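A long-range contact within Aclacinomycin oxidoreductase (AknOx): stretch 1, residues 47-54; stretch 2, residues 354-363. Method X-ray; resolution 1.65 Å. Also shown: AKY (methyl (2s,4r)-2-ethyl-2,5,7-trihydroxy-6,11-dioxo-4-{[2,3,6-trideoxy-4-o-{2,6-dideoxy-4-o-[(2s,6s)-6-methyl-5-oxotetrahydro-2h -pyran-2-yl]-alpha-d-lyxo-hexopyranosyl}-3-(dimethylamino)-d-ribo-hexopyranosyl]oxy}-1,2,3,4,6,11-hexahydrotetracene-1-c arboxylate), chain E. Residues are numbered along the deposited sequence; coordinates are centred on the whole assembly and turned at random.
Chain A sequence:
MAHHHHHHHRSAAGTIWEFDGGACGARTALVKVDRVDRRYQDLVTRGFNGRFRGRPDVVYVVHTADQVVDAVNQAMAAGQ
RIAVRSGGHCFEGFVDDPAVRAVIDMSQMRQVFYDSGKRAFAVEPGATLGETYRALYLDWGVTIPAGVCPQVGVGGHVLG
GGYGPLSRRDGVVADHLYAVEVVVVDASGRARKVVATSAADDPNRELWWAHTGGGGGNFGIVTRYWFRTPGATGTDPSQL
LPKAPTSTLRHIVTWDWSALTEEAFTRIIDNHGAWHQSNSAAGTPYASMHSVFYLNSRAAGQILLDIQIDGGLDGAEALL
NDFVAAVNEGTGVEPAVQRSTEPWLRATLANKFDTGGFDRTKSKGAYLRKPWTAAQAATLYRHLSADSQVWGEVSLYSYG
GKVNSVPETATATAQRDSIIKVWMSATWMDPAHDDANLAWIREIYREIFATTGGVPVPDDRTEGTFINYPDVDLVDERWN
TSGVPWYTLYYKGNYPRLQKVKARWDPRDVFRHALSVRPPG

Stretch 1 (47-54) GFNGRFRG
Stretch 2 (354-363) DTGGFDRTKS

A turn lacking regular secondary structure can be docked onto the start of a distant strand by two direct hydrogen bonds to backbone carbonyls, as residues 47-54 and 354-363 of aclacinomycin oxidoreductase illustrate, burying 478 Å². A type I turn from Asn49 to Phe52, closed by Phe52 N to Asn49 O at 3.2 Å, sets Gly50 opposite Arg360, their CA atoms 5.0 Å apart; Arg360 begins a strand that runs through Ser363 and onward. Gly50, at phi/psi -61/-18, donates from N to Asp359 O at 3.1 Å and 168°. Glycine suits this approach, since an ideal CB would lie 2.2 Å from Asp359 OD1.

Arg51 (m, t, p, chi4 -145°) reaches past the turn, and its NH1 donates to Thr361 O at 2.8 Å and 152°, a charged N-H meeting a carbonyl near the guanidinium plane. Arg360 (m, t, t, chi4 -117°) reaches back and lays one guanidinium face over Gly50 O and Arg51 CA, with NH2 3.0 Å from Arg51 CA. A water donates to Gly50 O at 2.8 Å and accepts a weak bond from Arg360 NH1 at 2.8 Å.

Upstream, a type I' turn from Thr355 to Phe358 carries Gly356 and Gly357 at positive phi. The CA-to-CB bond of Thr355 (chi1 -139°) points toward stretch 1, and CE2 of Phe48 (chi1 t, chi2 -126°) comes within 4.2 Å of Thr355 OG1.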

# COMPACT_ATOMS: atom_id res chain seq x y z
N GLY A 47 16.32 -4.25 -0.80
CA GLY A 47 14.97 -4.74 -0.76
C GLY A 47 14.55 -5.11 0.65
O GLY A 47 15.38 -5.44 1.51
N PHE A 48 13.24 -5.03 0.88
CA PHE A 48 12.75 -5.30 2.23
C PHE A 48 12.64 -6.81 2.48
O PHE A 48 12.81 -7.25 3.62
CB PHE A 48 11.39 -4.62 2.37
CG PHE A 48 10.73 -4.95 3.71
CD1 PHE A 48 9.46 -5.47 3.76
CD2 PHE A 48 11.45 -4.73 4.88
CE1 PHE A 48 8.86 -5.77 4.97
CE2 PHE A 48 10.86 -5.02 6.09
CZ PHE A 48 9.58 -5.54 6.13
N ASN A 49 12.36 -7.53 1.39
CA ASN A 49 12.06 -8.96 1.39
C ASN A 49 13.29 -9.78 1.02
O ASN A 49 13.73 -9.76 -0.13
CB ASN A 49 10.91 -9.24 0.42
CG ASN A 49 10.21 -10.57 0.61
OD1 ASN A 49 9.02 -10.66 0.28
ND2 ASN A 49 10.89 -11.60 1.10
N GLY A 50 13.85 -10.46 2.00
CA GLY A 50 15.09 -11.18 1.93
C GLY A 50 15.12 -12.31 0.92
O GLY A 50 16.22 -12.77 0.56
N ARG A 51 13.96 -12.75 0.48
CA ARG A 51 13.73 -13.79 -0.50
C ARG A 51 14.33 -13.42 -1.86
O ARG A 51 14.77 -14.32 -2.58
CB ARG A 51 12.24 -14.07 -0.72
CG ARG A 51 11.60 -14.91 0.36
CD ARG A 51 10.12 -15.10 0.19
NE ARG A 51 9.74 -15.88 -1.01
CZ ARG A 51 8.64 -15.59 -1.69
NH1 ARG A 51 7.83 -14.61 -1.31
NH2 ARG A 51 8.29 -16.29 -2.77
N PHE A 52 14.34 -12.15 -2.22
CA PHE A 52 14.79 -11.78 -3.57
C PHE A 52 15.95 -10.78 -3.51
O PHE A 52 15.85 -9.71 -2.91
CB PHE A 52 13.67 -11.19 -4.41
CG PHE A 52 12.29 -11.80 -4.27
CD1 PHE A 52 11.44 -11.33 -3.29
CD2 PHE A 52 11.84 -12.81 -5.10
CE1 PHE A 52 10.17 -11.85 -3.15
CE2 PHE A 52 10.57 -13.35 -4.96
CZ PHE A 52 9.74 -12.88 -3.97
N ARG A 53 17.05 -11.16 -4.17
CA ARG A 53 18.26 -10.33 -4.19
C ARG A 53 18.79 -10.16 -5.61
O ARG A 53 18.98 -11.13 -6.33
CB ARG A 53 19.29 -10.95 -3.22
CG ARG A 53 18.78 -10.87 -1.78
CD ARG A 53 19.13 -9.53 -1.15
NE ARG A 53 18.78 -9.36 0.24
CZ ARG A 53 17.88 -8.57 0.80
NH1 ARG A 53 17.10 -7.77 0.08
NH2 ARG A 53 17.71 -8.56 2.12
N GLY A 54 18.98 -8.90 -6.00
CA GLY A 54 19.25 -8.48 -7.37
C GLY A 54 20.58 -8.92 -7.90
O GLY A 54 21.48 -9.25 -7.12
N ASP A 354 9.47 -3.70 13.36
CA ASP A 354 10.77 -4.36 13.45
C ASP A 354 10.74 -5.73 12.79
O ASP A 354 9.94 -6.59 13.18
CB ASP A 354 11.18 -4.48 14.92
CG ASP A 354 12.43 -5.30 15.17
OD1 ASP A 354 13.42 -4.74 15.71
OD2 ASP A 354 12.47 -6.51 14.86
N THR A 355 11.64 -5.96 11.83
CA THR A 355 11.69 -7.27 11.17
C THR A 355 12.25 -8.35 12.08
O THR A 355 11.86 -9.52 12.00
CB THR A 355 12.52 -7.19 9.88
OG1 THR A 355 11.88 -7.96 8.87
CG2 THR A 355 13.91 -7.77 10.10
N GLY A 356 13.16 -8.01 12.99
CA GLY A 356 13.74 -8.94 13.94
C GLY A 356 14.39 -10.16 13.33
O GLY A 356 14.37 -11.24 13.93
N GLY A 357 14.97 -10.02 12.14
CA GLY A 357 15.69 -11.10 11.48
C GLY A 357 14.82 -11.90 10.54
O GLY A 357 15.26 -12.43 9.52
N PHE A 358 13.54 -12.00 10.87
CA PHE A 358 12.60 -12.74 10.03
C PHE A 358 12.25 -11.88 8.81
O PHE A 358 11.24 -11.19 8.82
CB PHE A 358 11.34 -13.13 10.78
CG PHE A 358 11.57 -13.72 12.15
CD1 PHE A 358 11.76 -15.07 12.35
CD2 PHE A 358 11.62 -12.88 13.26
CE1 PHE A 358 11.97 -15.61 13.60
CE2 PHE A 358 11.80 -13.39 14.52
CZ PHE A 358 11.98 -14.75 14.70
N ASP A 359 13.11 -11.95 7.80
CA ASP A 359 13.00 -10.99 6.70
C ASP A 359 12.33 -11.58 5.46
O ASP A 359 12.08 -10.81 4.52
CB ASP A 359 14.37 -10.42 6.34
CG ASP A 359 15.31 -11.45 5.74
OD1 ASP A 359 16.38 -11.06 5.23
OD2 ASP A 359 15.01 -12.66 5.80
N ARG A 360 12.03 -12.87 5.48
CA ARG A 360 11.39 -13.50 4.34
C ARG A 360 9.87 -13.47 4.47
O ARG A 360 9.36 -13.87 5.52
CB ARG A 360 11.87 -14.95 4.17
CG ARG A 360 13.36 -15.16 3.97
CD ARG A 360 13.59 -16.47 3.21
NE ARG A 360 14.86 -16.48 2.51
CZ ARG A 360 15.13 -16.56 1.22
NH1 ARG A 360 16.40 -16.55 0.82
NH2 ARG A 360 14.19 -16.64 0.29
N THR A 361 9.15 -13.01 3.46
CA THR A 361 7.70 -12.92 3.51
C THR A 361 7.01 -13.30 2.20
O THR A 361 7.54 -13.19 1.10
CB THR A 361 7.19 -11.50 3.86
OG1 THR A 361 7.53 -10.63 2.76
CG2 THR A 361 7.86 -10.93 5.09
N LYS A 362 5.77 -13.73 2.33
CA LYS A 362 4.81 -13.92 1.27
C LYS A 362 3.46 -13.37 1.69
O LYS A 362 2.98 -13.72 2.78
CB LYS A 362 4.69 -15.40 0.88
CG LYS A 362 3.76 -15.69 -0.28
CD LYS A 362 3.76 -14.66 -1.38
CE LYS A 362 4.01 -15.11 -2.80
NZ LYS A 362 3.28 -14.23 -3.77
N SER A 363 2.82 -12.50 0.89
CA SER A 363 1.52 -11.99 1.32
C SER A 363 0.53 -11.80 0.19
O SER A 363 0.85 -11.81 -1.00
CB SER A 363 1.68 -10.68 2.10
OG SER A 363 2.65 -9.85 1.49
O15 AKY E . -1.47 -2.21 4.45
C42 AKY E . -0.49 -2.58 5.12
C40 AKY E . -0.43 -2.13 6.60
C38 AKY E . 0.69 -2.68 7.39
C39 AKY E . 0.51 -3.73 4.68
C41 AKY E . 0.39 -4.89 4.02
O14 AKY E . 1.72 -3.77 5.40
C37 AKY E . 1.51 -3.77 6.80
O13 AKY E . 2.71 -3.87 7.54
C35 AKY E . 3.17 -5.17 7.77
C34 AKY E . 2.97 -5.62 9.22
C36 AKY E . 1.82 -5.02 9.83
O11 AKY E . 4.19 -5.42 10.12
C33 AKY E . 4.60 -5.36 7.28
O12 AKY E . 4.88 -4.99 5.83
C32 AKY E . 5.57 -4.97 8.19
C31 AKY E . 5.49 -5.70 9.39
O7 AKY E . 6.88 -10.54 13.49
C7 AKY E . 8.24 -10.63 13.92
C8 AKY E . 8.52 -9.56 14.91
C9 AKY E . 8.03 -9.97 16.27
O9 AKY E . 6.72 -10.39 16.11
C13 AKY E . 8.19 -8.82 17.20
C14 AKY E . 7.30 -7.72 16.61
C20 AKY E . 8.40 -11.99 14.52
C19 AKY E . 8.63 -12.23 15.88
C10 AKY E . 8.92 -11.04 16.76
C11 AKY E . 8.82 -13.53 16.35
C18 AKY E . 8.79 -14.61 15.46
C17 AKY E . 8.57 -14.39 14.10
C6 AKY E . 8.36 -13.09 13.66
O6 AKY E . 8.14 -12.84 12.35
C12 AKY E . 9.05 -15.92 15.95
O3 AKY E . 9.24 -16.14 17.16
C15 AKY E . 9.08 -17.00 15.03
C1 AKY E . 9.40 -18.27 15.50
C2 AKY E . 9.50 -19.36 14.63
C3 AKY E . 9.27 -19.15 13.27
C16 AKY E . 8.86 -16.77 13.65
C5 AKY E . 8.60 -15.47 13.18
O5 AKY E . 8.44 -15.16 11.99
C4 AKY E . 8.95 -17.88 12.79
O4 AKY E . 8.75 -17.74 11.46
O18 AKY E . 5.67 -7.12 9.27
C45 AKY E . 6.79 -10.10 12.13
C43 AKY E . 10.39 -10.69 16.55
O16 AKY E . 10.94 -10.84 15.46
O17 AKY E . 11.14 -10.21 17.59
C44 AKY E . 12.23 -11.12 17.79
O19 AKY E . 7.50 -8.91 11.88
C47 AKY E . 5.13 -9.15 10.48
N11 AKY E . 4.90 -9.83 9.19
C52 AKY E . 3.58 -10.00 8.70
C51 AKY E . 5.89 -9.69 8.18
C46 AKY E . 5.31 -9.92 11.78
C48 AKY E . 5.82 -7.79 10.54
C49 AKY E . 7.30 -7.97 10.81
C50 AKY E . 8.33 -7.85 9.67
O HOH W 1 17.08 -14.77 -1.18